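Alpha-fucosidase (Bifidobacterium bifidum, PDB 2EAB) is probably an alpha-L-fucosidase that hydrolyses 1,2-linked fucose from glycans, this chain being the catalytic domain of a longer membrane-associated protein. Local coordinates at residues G93-T104 with G122-A130; Y542-A550 with A612-F623. All coordinates share one frame; numbering follows the deposited sequence.

Contact 1 of 2, residues G93-T104 with G122-A130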
loop_
_atom_site.group_PDB
_atom_site.type_symbol
_atom_site.label_atom_id
_atom_site.label_comp_id
_atom_site.label_asym_id
_atom_site.label_seq_id
_atom_site.Cartn_x
_atom_site.Cartn_y
_atom_site.Cartn_z
ATOM N N GLY A 93 -5.311 -18.026 -15.125
ATOM C CA GLY A 93 -4.342 -17.663 -16.150
ATOM C C GLY A 93 -3.275 -18.707 -16.427
ATOM O O GLY A 93 -2.436 -18.518 -17.315
ATOM N N ASN A 94 -3.276 -19.805 -15.677
ATOM C CA ASN A 94 -2.200 -20.781 -15.805
ATOM C C ASN A 94 -2.181 -21.475 -17.154
ATOM O O ASN A 94 -3.219 -21.895 -17.654
ATOM C CB ASN A 94 -2.281 -21.803 -14.684
ATOM C CG ASN A 94 -2.088 -21.167 -13.332
ATOM O OD1 ASN A 94 -1.022 -20.625 -13.036
ATOM N ND2 ASN A 94 -3.124 -21.207 -12.509
ATOM N N ASN A 95 -0.995 -21.570 -17.744
ATOM C CA ASN A 95 -0.829 -22.205 -19.040
ATOM C C ASN A 95 0.024 -23.462 -18.911
ATOM O O ASN A 95 1.248 -23.391 -18.768
ATOM C CB ASN A 95 -0.221 -21.225 -20.042
ATOM C CG ASN A 95 -0.267 -21.752 -21.463
ATOM O OD1 ASN A 95 -0.053 -22.943 -21.699
ATOM N ND2 ASN A 95 -0.527 -20.868 -22.419
ATOM N N GLU A 96 -0.636 -24.615 -18.963
ATOM C CA GLU A 96 0.049 -25.895 -18.811
ATOM C C GLU A 96 1.067 -26.168 -19.910
ATOM O O GLU A 96 2.089 -26.800 -19.658
ATOM C CB GLU A 96 -0.968 -27.030 -18.722
ATOM C CG GLU A 96 -1.910 -26.882 -17.532
ATOM C CD GLU A 96 -2.608 -28.167 -17.151
ATOM O OE1 GLU A 96 -2.922 -28.980 -18.049
ATOM O OE2 GLU A 96 -2.851 -28.353 -15.939
ATOM N N THR A 97 0.789 -25.697 -21.123
ATOM C CA THR A 97 1.707 -25.901 -22.239
ATOM C C THR A 97 3.020 -25.138 -22.028
ATOM O O THR A 97 4.091 -25.593 -22.442
ATOM C CB THR A 97 1.049 -25.516 -23.579
ATOM O OG1 THR A 97 -0.168 -26.252 -23.735
ATOM C CG2 THR A 97 1.965 -25.830 -24.752
ATOM N N LYS A 98 2.929 -23.985 -21.375
ATOM C CA LYS A 98 4.104 -23.182 -21.060
ATOM C C LYS A 98 4.884 -23.769 -19.879
ATOM O O LYS A 98 6.102 -23.932 -19.952
ATOM C CB LYS A 98 3.696 -21.736 -20.761
ATOM C CG LYS A 98 3.012 -21.001 -21.918
ATOM C CD LYS A 98 3.971 -20.693 -23.057
ATOM C CE LYS A 98 3.254 -20.021 -24.211
ATOM N NZ LYS A 98 4.216 -19.658 -25.284
ATOM N N GLY A 99 4.180 -24.087 -18.795
ATOM C CA GLY A 99 4.835 -24.528 -17.566
ATOM C C GLY A 99 5.379 -25.944 -17.602
ATOM O O GLY A 99 6.449 -26.215 -17.050
ATOM N N GLN A 100 4.627 -26.852 -18.226
ATOM C CA GLN A 100 5.027 -28.260 -18.346
ATOM C C GLN A 100 5.361 -28.890 -16.988
ATOM O O GLN A 100 6.355 -29.619 -16.853
ATOM C CB GLN A 100 6.205 -28.408 -19.321
ATOM C CG GLN A 100 5.907 -27.991 -20.756
ATOM C CD GLN A 100 5.058 -29.002 -21.499
ATOM O OE1 GLN A 100 5.097 -30.201 -21.209
ATOM N NE2 GLN A 100 4.288 -28.525 -22.468
ATOM N N ASN A 101 4.527 -28.594 -15.990
ATOM C CA ASN A 101 4.706 -29.105 -14.628
ATOM C C ASN A 101 6.127 -28.903 -14.093
ATOM O O ASN A 101 6.713 -29.793 -13.466
ATOM C CB ASN A 101 4.261 -30.572 -14.534
ATOM C CG ASN A 101 2.759 -30.739 -14.725
ATOM O OD1 ASN A 101 2.307 -31.697 -15.357
ATOM N ND2 ASN A 101 1.978 -29.798 -14.192
ATOM N N GLY A 102 6.675 -27.721 -14.361
ATOM C CA GLY A 102 8.000 -27.354 -13.884
ATOM C C GLY A 102 9.156 -27.642 -14.820
ATOM O O GLY A 102 10.268 -27.189 -14.562
ATOM N N ALA A 103 8.904 -28.384 -15.899
ATOM C CA ALA A 103 9.987 -28.817 -16.789
ATOM C C ALA A 103 10.653 -27.662 -17.536
ATOM O O ALA A 103 11.857 -27.693 -17.785
ATOM C CB ALA A 103 9.501 -29.880 -17.765
ATOM N N THR A 104 9.872 -26.646 -17.891
ATOM C CA THR A 104 10.405 -25.493 -18.615
ATOM C C THR A 104 11.413 -24.744 -17.752
ATOM O O THR A 104 12.545 -24.488 -18.179
ATOM C CB THR A 104 9.267 -24.573 -19.089
ATOM O OG1 THR A 104 8.370 -25.345 -19.893
ATOM C CG2 THR A 104 9.804 -23.400 -19.906
ATOM N N GLY A 122 11.578 -16.842 -22.212
ATOM C CA GLY A 122 10.349 -16.340 -22.830
ATOM C C GLY A 122 9.128 -17.247 -22.801
ATOM O O GLY A 122 8.007 -16.762 -22.946
ATOM N N ASN A 123 9.329 -18.553 -22.630
ATOM C CA ASN A 123 8.212 -19.498 -22.538
ATOM C C ASN A 123 7.532 -19.520 -21.168
ATOM O O ASN A 123 6.500 -20.159 -21.009
ATOM C CB ASN A 123 8.651 -20.925 -22.907
ATOM C CG ASN A 123 9.110 -21.064 -24.356
ATOM O OD1 ASN A 123 8.878 -20.192 -25.188
ATOM N ND2 ASN A 123 9.766 -22.181 -24.654
ATOM N N LEU A 124 8.110 -18.843 -20.178
ATOM C CA LEU A 124 7.526 -18.838 -18.831
ATOM C C LEU A 124 6.458 -17.762 -18.712
ATOM O O LEU A 124 6.662 -16.714 -18.101
ATOM C CB LEU A 124 8.605 -18.689 -17.756
ATOM C CG LEU A 124 9.534 -19.894 -17.578
ATOM C CD1 LEU A 124 10.662 -19.524 -16.641
ATOM C CD2 LEU A 124 8.784 -21.121 -17.062
ATOM N N THR A 125 5.313 -18.040 -19.330
ATOM C CA THR A 125 4.225 -17.073 -19.432
ATOM C C THR A 125 2.865 -17.718 -19.180
ATOM O O THR A 125 2.736 -18.943 -19.120
ATOM C CB THR A 125 4.194 -16.402 -20.828
ATOM O OG1 THR A 125 4.013 -17.405 -21.831
ATOM C CG2 THR A 125 5.469 -15.631 -21.105
ATOM N N GLY A 126 1.858 -16.861 -19.039
ATOM C CA GLY A 126 0.467 -17.276 -18.897
ATOM C C GLY A 126 -0.413 -16.057 -19.060
ATOM O O GLY A 126 0.032 -15.029 -19.577
ATOM N N GLY A 127 -1.669 -16.183 -18.647
ATOM C CA GLY A 127 -2.537 -15.023 -18.488
ATOM C C GLY A 127 -2.865 -14.290 -19.778
ATOM O O GLY A 127 -2.879 -13.060 -19.819
ATOM N N GLU A 128 -3.164 -15.041 -20.833
ATOM C CA GLU A 128 -3.358 -14.449 -22.159
ATOM C C GLU A 128 -4.720 -13.812 -22.390
ATOM O O GLU A 128 -4.849 -12.954 -23.263
ATOM C CB GLU A 128 -3.081 -15.467 -23.265
ATOM C CG GLU A 128 -1.731 -16.172 -23.165
ATOM C CD GLU A 128 -1.745 -17.397 -22.255
ATOM O OE1 GLU A 128 -2.816 -17.748 -21.710
ATOM O OE2 GLU A 128 -0.674 -18.021 -22.093
ATOM N N ASN A 129 -5.725 -14.231 -21.627
ATOM C CA ASN A 129 -7.102 -13.801 -21.860
ATOM C C ASN A 129 -7.465 -12.617 -20.971
ATOM O O ASN A 129 -7.672 -12.779 -19.764
ATOM C CB ASN A 129 -8.071 -14.970 -21.644
ATOM C CG ASN A 129 -9.509 -14.633 -22.054
ATOM O OD1 ASN A 129 -9.886 -13.467 -22.140
ATOM N ND2 ASN A 129 -10.319 -15.661 -22.299
ATOM N N ALA A 130 -7.529 -11.429 -21.569
ATOM C CA ALA A 130 -7.785 -10.199 -20.820
ATOM C C ALA A 130 -9.166 -10.159 -20.160
ATOM O O ALA A 130 -9.348 -9.453 -19.168
ATOM C CB ALA A 130 -7.580 -8.981 -21.705
HETATM O O HOH W 1 -3.197 -19.727 -19.921
HETATM O O HOH W 2 5.544 -17.451 -24.008
#
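Gly93 and Gly127 approach to 4.0 Å between CA atoms at the tight end of this contact, where an Asn-capped short helix, 96-99, meets an irregular loop of the family 65 N-terminal region. No side chain separates the two backbones, and Gly127 N donates to Gly93 O over 2.8 Å. From helix 452-463, Tyr462 OH bonds to Asn95 N and Thr125 O, so one hydroxyl ties both segments. Asn95 divides its amide between two tasks: OD1 caps the helix by accepting from Lys98 N, while ND2 reaches across to Glu128 OE2 at 2.9 Å. That bond is nearly straight (165°) and lies in the amide plane, but meets the carboxylate from above, the two flat groups standing 76° apart. Thr104 OG1 bonds to Lys98 O, and Thr104 CG2 rests 3.8 Å from Leu124 CD2; the same leucine also touches Leu105 and Leu108 of helix 103-113. Toward solvent the packing gives way to exposed Asn123 and to Lys98, whose chain bends at CB-CG (chi2 -70°) and lays CD 3.5 Å from Thr125 OG1. Its ammonium crosses through water: one molecule sits 2.9 Å from Lys98 NZ and donates to Gly122 O at 2.8 Å.

Contact 2 of 2, residues Y542-A550 with A612-F623; sequences YVNYMLHKA and ADNWAKNDSGNF
Val543 and Trp615 begin the contact near the C-terminal end of helix 525-546, illustrating how late helical carbonyls can find side-chain donors. Trp615 NE1 reaches Val543 O at 2.9 Å, on a lone pair and close to the indole plane, though the hydrogen bond is bent (N-H...O 142°). Val543 CG1, anti to the backbone N (chi1 165°), lies 4.1 Å from Trp615 CZ2, while Cys634, Ala635 and Leu638 of helix 632-639 also pack on the indole. At Asn544 the carbonyl takes the ammonium of Lys617, with NZ 3.0 Å from O and well above the carbonyl plane; a cation here would probably be favoured by the helix end. Asn544 ND2 bonds to His540 O, and its OD1 meets the edge of the Phe623 ring at CE2, 3.4 Å away; the amide and ring planes differ by 67°. Tyr545, whose OH bonds to Glu479, lies in the wider pi-type turn (542-546) with which the helix ends. Leu547 O accepts from two waters that also take Lys617 NZ as donor, so this lysine holds the last helical turn directly and the residue just after it through solvent. Further on, Lys549, its chain straight up to CE, passes Ala612, CG lying 3.9 Å from the methyl CB. Lys549 NZ remains 4.2 Å from Asp613 OD1; a water accepts from the ammonium and is bound only weakly to Asp613 OD1. Indole and ammonium groups from one loop thus donate to successive carbonyls in the helix's last turn, within a catalytic region of the six-hairpin class, as in (alpha/alpha)6 barrels.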
loop_
_atom_site.group_PDB
_atom_site.type_symbol
_atom_site.label_atom_id
_atom_site.label_comp_id
_atom_site.label_asym_id
_atom_site.label_seq_id
_atom_site.Cartn_x
_atom_site.Cartn_y
_atom_site.Cartn_z
ATOM N N TYR A 542 10.425 -22.482 -1.876
ATOM C CA TYR A 542 11.690 -21.988 -2.394
ATOM C C TYR A 542 12.829 -22.967 -2.183
ATOM O O TYR A 542 13.596 -23.229 -3.105
ATOM C CB TYR A 542 12.013 -20.579 -1.874
ATOM C CG TYR A 542 11.605 -19.570 -2.909
ATOM C CD1 TYR A 542 10.281 -19.135 -3.003
ATOM C CD2 TYR A 542 12.522 -19.110 -3.849
ATOM C CE1 TYR A 542 9.891 -18.248 -4.000
ATOM C CE2 TYR A 542 12.143 -18.227 -4.846
ATOM C CZ TYR A 542 10.827 -17.797 -4.912
ATOM O OH TYR A 542 10.436 -16.926 -5.899
ATOM N N VAL A 543 12.924 -23.526 -0.982
ATOM C CA VAL A 543 13.999 -24.473 -0.679
ATOM C C VAL A 543 13.938 -25.714 -1.574
ATOM O O VAL A 543 14.962 -26.158 -2.108
ATOM C CB VAL A 543 13.995 -24.880 0.820
ATOM C CG1 VAL A 543 14.857 -26.128 1.067
ATOM C CG2 VAL A 543 14.455 -23.720 1.690
ATOM N N ASN A 544 12.740 -26.271 -1.732
ATOM C CA ASN A 544 12.584 -27.557 -2.407
ATOM C C ASN A 544 12.428 -27.499 -3.918
ATOM O O ASN A 544 12.775 -28.464 -4.607
ATOM C CB ASN A 544 11.433 -28.342 -1.783
ATOM C CG ASN A 544 11.780 -28.858 -0.413
ATOM O OD1 ASN A 544 12.432 -29.894 -0.277
ATOM N ND2 ASN A 544 11.375 -28.129 0.616
ATOM N N TYR A 545 11.931 -26.376 -4.433
ATOM C CA TYR A 545 11.631 -26.282 -5.859
ATOM C C TYR A 545 12.381 -25.196 -6.621
ATOM O O TYR A 545 12.717 -25.390 -7.793
ATOM C CB TYR A 545 10.126 -26.128 -6.075
ATOM C CG TYR A 545 9.338 -27.287 -5.532
ATOM C CD1 TYR A 545 9.111 -28.418 -6.313
ATOM C CD2 TYR A 545 8.829 -27.262 -4.232
ATOM C CE1 TYR A 545 8.394 -29.494 -5.819
ATOM C CE2 TYR A 545 8.109 -28.333 -3.726
ATOM C CZ TYR A 545 7.898 -29.445 -4.524
ATOM O OH TYR A 545 7.172 -30.506 -4.039
ATOM N N MET A 546 12.643 -24.063 -5.973
ATOM C CA MET A 546 13.137 -22.882 -6.691
ATOM C C MET A 546 14.647 -22.667 -6.658
ATOM O O MET A 546 15.232 -22.247 -7.659
ATOM C CB MET A 546 12.419 -21.620 -6.209
ATOM C CG MET A 546 10.896 -21.680 -6.326
ATOM S SD MET A 546 10.289 -21.821 -8.013
ATOM C CE MET A 546 10.687 -20.199 -8.660
ATOM N N LEU A 547 15.275 -22.927 -5.513
ATOM C CA LEU A 547 16.712 -22.684 -5.361
ATOM C C LEU A 547 17.549 -23.733 -6.069
ATOM O O LEU A 547 17.182 -24.907 -6.118
ATOM C CB LEU A 547 17.099 -22.645 -3.879
ATOM C CG LEU A 547 16.482 -21.520 -3.045
ATOM C CD1 LEU A 547 16.936 -21.603 -1.598
ATOM C CD2 LEU A 547 16.817 -20.156 -3.635
ATOM N N HIS A 548 18.683 -23.308 -6.616
ATOM C CA HIS A 548 19.663 -24.247 -7.149
ATOM C C HIS A 548 21.071 -23.743 -6.879
ATOM O O HIS A 548 21.261 -22.572 -6.555
ATOM C CB HIS A 548 19.408 -24.559 -8.642
ATOM C CG HIS A 548 19.969 -23.559 -9.612
ATOM N ND1 HIS A 548 20.197 -23.876 -10.935
ATOM C CD2 HIS A 548 20.333 -22.260 -9.472
ATOM C CE1 HIS A 548 20.692 -22.824 -11.562
ATOM N NE2 HIS A 548 20.782 -21.828 -10.697
ATOM N N LYS A 549 22.047 -24.639 -6.975
ATOM C CA LYS A 549 23.445 -24.234 -6.949
ATOM C C LYS A 549 23.741 -23.515 -8.257
ATOM O O LYS A 549 23.494 -24.058 -9.340
ATOM C CB LYS A 549 24.362 -25.447 -6.787
ATOM C CG LYS A 549 25.838 -25.116 -6.947
ATOM C CD LYS A 549 26.731 -26.311 -6.667
ATOM C CE LYS A 549 28.203 -25.966 -6.890
ATOM N NZ LYS A 549 28.680 -24.814 -6.056
ATOM N N ALA A 550 24.250 -22.292 -8.152
ATOM C CA ALA A 550 24.560 -21.484 -9.323
ATOM C C ALA A 550 25.604 -22.139 -10.211
ATOM O O ALA A 550 26.476 -22.876 -9.737
ATOM C CB ALA A 550 25.042 -20.115 -8.901
ATOM N N ALA A 612 26.020 -25.780 -1.030
ATOM C CA ALA A 612 25.137 -25.679 -2.190
ATOM C C ALA A 612 25.015 -27.019 -2.914
ATOM O O ALA A 612 24.037 -27.255 -3.626
ATOM C CB ALA A 612 25.612 -24.592 -3.137
ATOM N N ASP A 613 25.999 -27.898 -2.713
ATOM C CA ASP A 613 25.951 -29.259 -3.244
ATOM C C ASP A 613 24.790 -30.076 -2.667
ATOM O O ASP A 613 24.382 -31.077 -3.262
ATOM C CB ASP A 613 27.273 -29.993 -2.982
ATOM C CG ASP A 613 28.414 -29.484 -3.845
ATOM O OD1 ASP A 613 28.158 -28.843 -4.886
ATOM O OD2 ASP A 613 29.583 -29.745 -3.486
ATOM N N ASN A 614 24.263 -29.650 -1.518
ATOM C CA ASN A 614 23.132 -30.325 -0.876
ATOM C C ASN A 614 21.839 -30.239 -1.683
ATOM O O ASN A 614 20.873 -30.932 -1.376
ATOM C CB ASN A 614 22.887 -29.770 0.534
ATOM C CG ASN A 614 24.066 -29.978 1.470
ATOM O OD1 ASN A 614 25.039 -30.665 1.138
ATOM N ND2 ASN A 614 23.979 -29.384 2.654
ATOM N N TRP A 615 21.828 -29.380 -2.702
ATOM C CA TRP A 615 20.646 -29.174 -3.540
ATOM C C TRP A 615 20.636 -30.018 -4.821
ATOM O O TRP A 615 19.763 -29.847 -5.674
ATOM C CB TRP A 615 20.445 -27.682 -3.843
ATOM C CG TRP A 615 19.589 -27.021 -2.808
ATOM C CD1 TRP A 615 18.262 -26.702 -2.923
ATOM C CD2 TRP A 615 19.984 -26.627 -1.487
ATOM N NE1 TRP A 615 17.812 -26.130 -1.760
ATOM C CE2 TRP A 615 18.846 -26.070 -0.861
ATOM C CE3 TRP A 615 21.191 -26.681 -0.773
ATOM C CZ2 TRP A 615 18.879 -25.571 0.445
ATOM C CZ3 TRP A 615 21.221 -26.187 0.530
ATOM C CH2 TRP A 615 20.073 -25.637 1.124
ATOM N N ALA A 616 21.585 -30.950 -4.933
ATOM C CA ALA A 616 21.707 -31.786 -6.128
ATOM C C ALA A 616 20.415 -32.551 -6.392
ATOM O O ALA A 616 19.838 -33.141 -5.480
ATOM C CB ALA A 616 22.883 -32.745 -5.990
ATOM N N LYS A 617 19.963 -32.515 -7.644
ATOM C CA LYS A 617 18.737 -33.191 -8.060
ATOM C C LYS A 617 18.987 -34.112 -9.247
ATOM O O LYS A 617 19.930 -33.902 -10.014
ATOM C CB LYS A 617 17.659 -32.170 -8.438
ATOM C CG LYS A 617 17.071 -31.414 -7.264
ATOM C CD LYS A 617 16.095 -30.340 -7.721
ATOM C CE LYS A 617 15.522 -29.599 -6.529
ATOM N NZ LYS A 617 14.659 -28.446 -6.903
ATOM N N ASN A 618 18.132 -35.122 -9.396
ATOM C CA ASN A 618 18.161 -35.986 -10.574
ATOM C C ASN A 618 17.355 -35.379 -11.730
ATOM O O ASN A 618 16.803 -34.280 -11.600
ATOM C CB ASN A 618 17.689 -37.408 -10.227
ATOM C CG ASN A 618 16.262 -37.455 -9.696
ATOM O OD1 ASN A 618 15.432 -36.598 -10.005
ATOM N ND2 ASN A 618 15.970 -38.476 -8.897
ATOM N N ASP A 619 17.288 -36.098 -12.850
ATOM C CA ASP A 619 16.611 -35.615 -14.057
ATOM C C ASP A 619 15.133 -35.284 -13.851
ATOM O O ASP A 619 14.597 -34.397 -14.520
ATOM C CB ASP A 619 16.772 -36.615 -15.207
ATOM C CG ASP A 619 18.167 -36.593 -15.815
ATOM O OD1 ASP A 619 18.948 -35.662 -15.522
ATOM O OD2 ASP A 619 18.481 -37.513 -16.600
ATOM N N SER A 620 14.486 -35.995 -12.931
ATOM C CA SER A 620 13.068 -35.777 -12.638
ATOM C C SER A 620 12.822 -34.582 -11.709
ATOM O O SER A 620 11.683 -34.137 -11.551
ATOM C CB SER A 620 12.433 -37.047 -12.063
ATOM O OG SER A 620 13.013 -37.402 -10.821
ATOM N N GLY A 621 13.890 -34.070 -11.100
ATOM C CA GLY A 621 13.801 -32.893 -10.240
ATOM C C GLY A 621 13.688 -33.206 -8.760
ATOM O O GLY A 621 13.272 -32.355 -7.976
ATOM N N ASN A 622 14.061 -34.425 -8.373
ATOM C CA ASN A 622 14.076 -34.814 -6.965
ATOM C C ASN A 622 15.491 -34.837 -6.403
ATOM O O ASN A 622 16.441 -35.174 -7.114
ATOM C CB ASN A 622 13.408 -36.177 -6.769
ATOM C CG ASN A 622 11.947 -36.179 -7.177
ATOM O OD1 ASN A 622 11.522 -37.004 -7.985
ATOM N ND2 ASN A 622 11.170 -35.254 -6.620
ATOM N N PHE A 623 15.630 -34.474 -5.129
ATOM C CA PHE A 623 16.934 -34.476 -4.470
ATOM C C PHE A 623 17.544 -35.868 -4.445
ATOM O O PHE A 623 16.862 -36.852 -4.147
ATOM C CB PHE A 623 16.836 -33.921 -3.048
ATOM C CG PHE A 623 16.486 -32.463 -2.993
ATOM C CD1 PHE A 623 17.356 -31.505 -3.508
ATOM C CD2 PHE A 623 15.290 -32.044 -2.422
ATOM C CE1 PHE A 623 17.032 -30.150 -3.458
ATOM C CE2 PHE A 623 14.958 -30.693 -2.364
ATOM C CZ PHE A 623 15.828 -29.744 -2.885
HETATM O O HOH W 3 15.218 -26.500 -4.922
HETATM O O HOH W 4 16.689 -26.794 -8.103
HETATM O O HOH W 5 28.830 -25.813 -3.463
#

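In the fold
From the N terminus, the chain first completes contact 1 within the family 65 N-terminal region, closing a loop of 17 residues, about half of which is the rest of helix 103-113. Far later, in the family 95 catalytic region, contact 2 closes a much longer loop of 61 residues, which carries strands 558-565 and 572-574 and helix 577-596. The two loops follow in series and neither nest nor cross. Contact 1 and contact 2 nevertheless lie on the same side of the chain's centre, their centres about 22 Å apart and their nearest atoms about 7 Å apart. Helix 103-113 spans the gap: its Leu105 packs against Leu124 of contact 1 and Met546 of contact 2, so the two regions meet there.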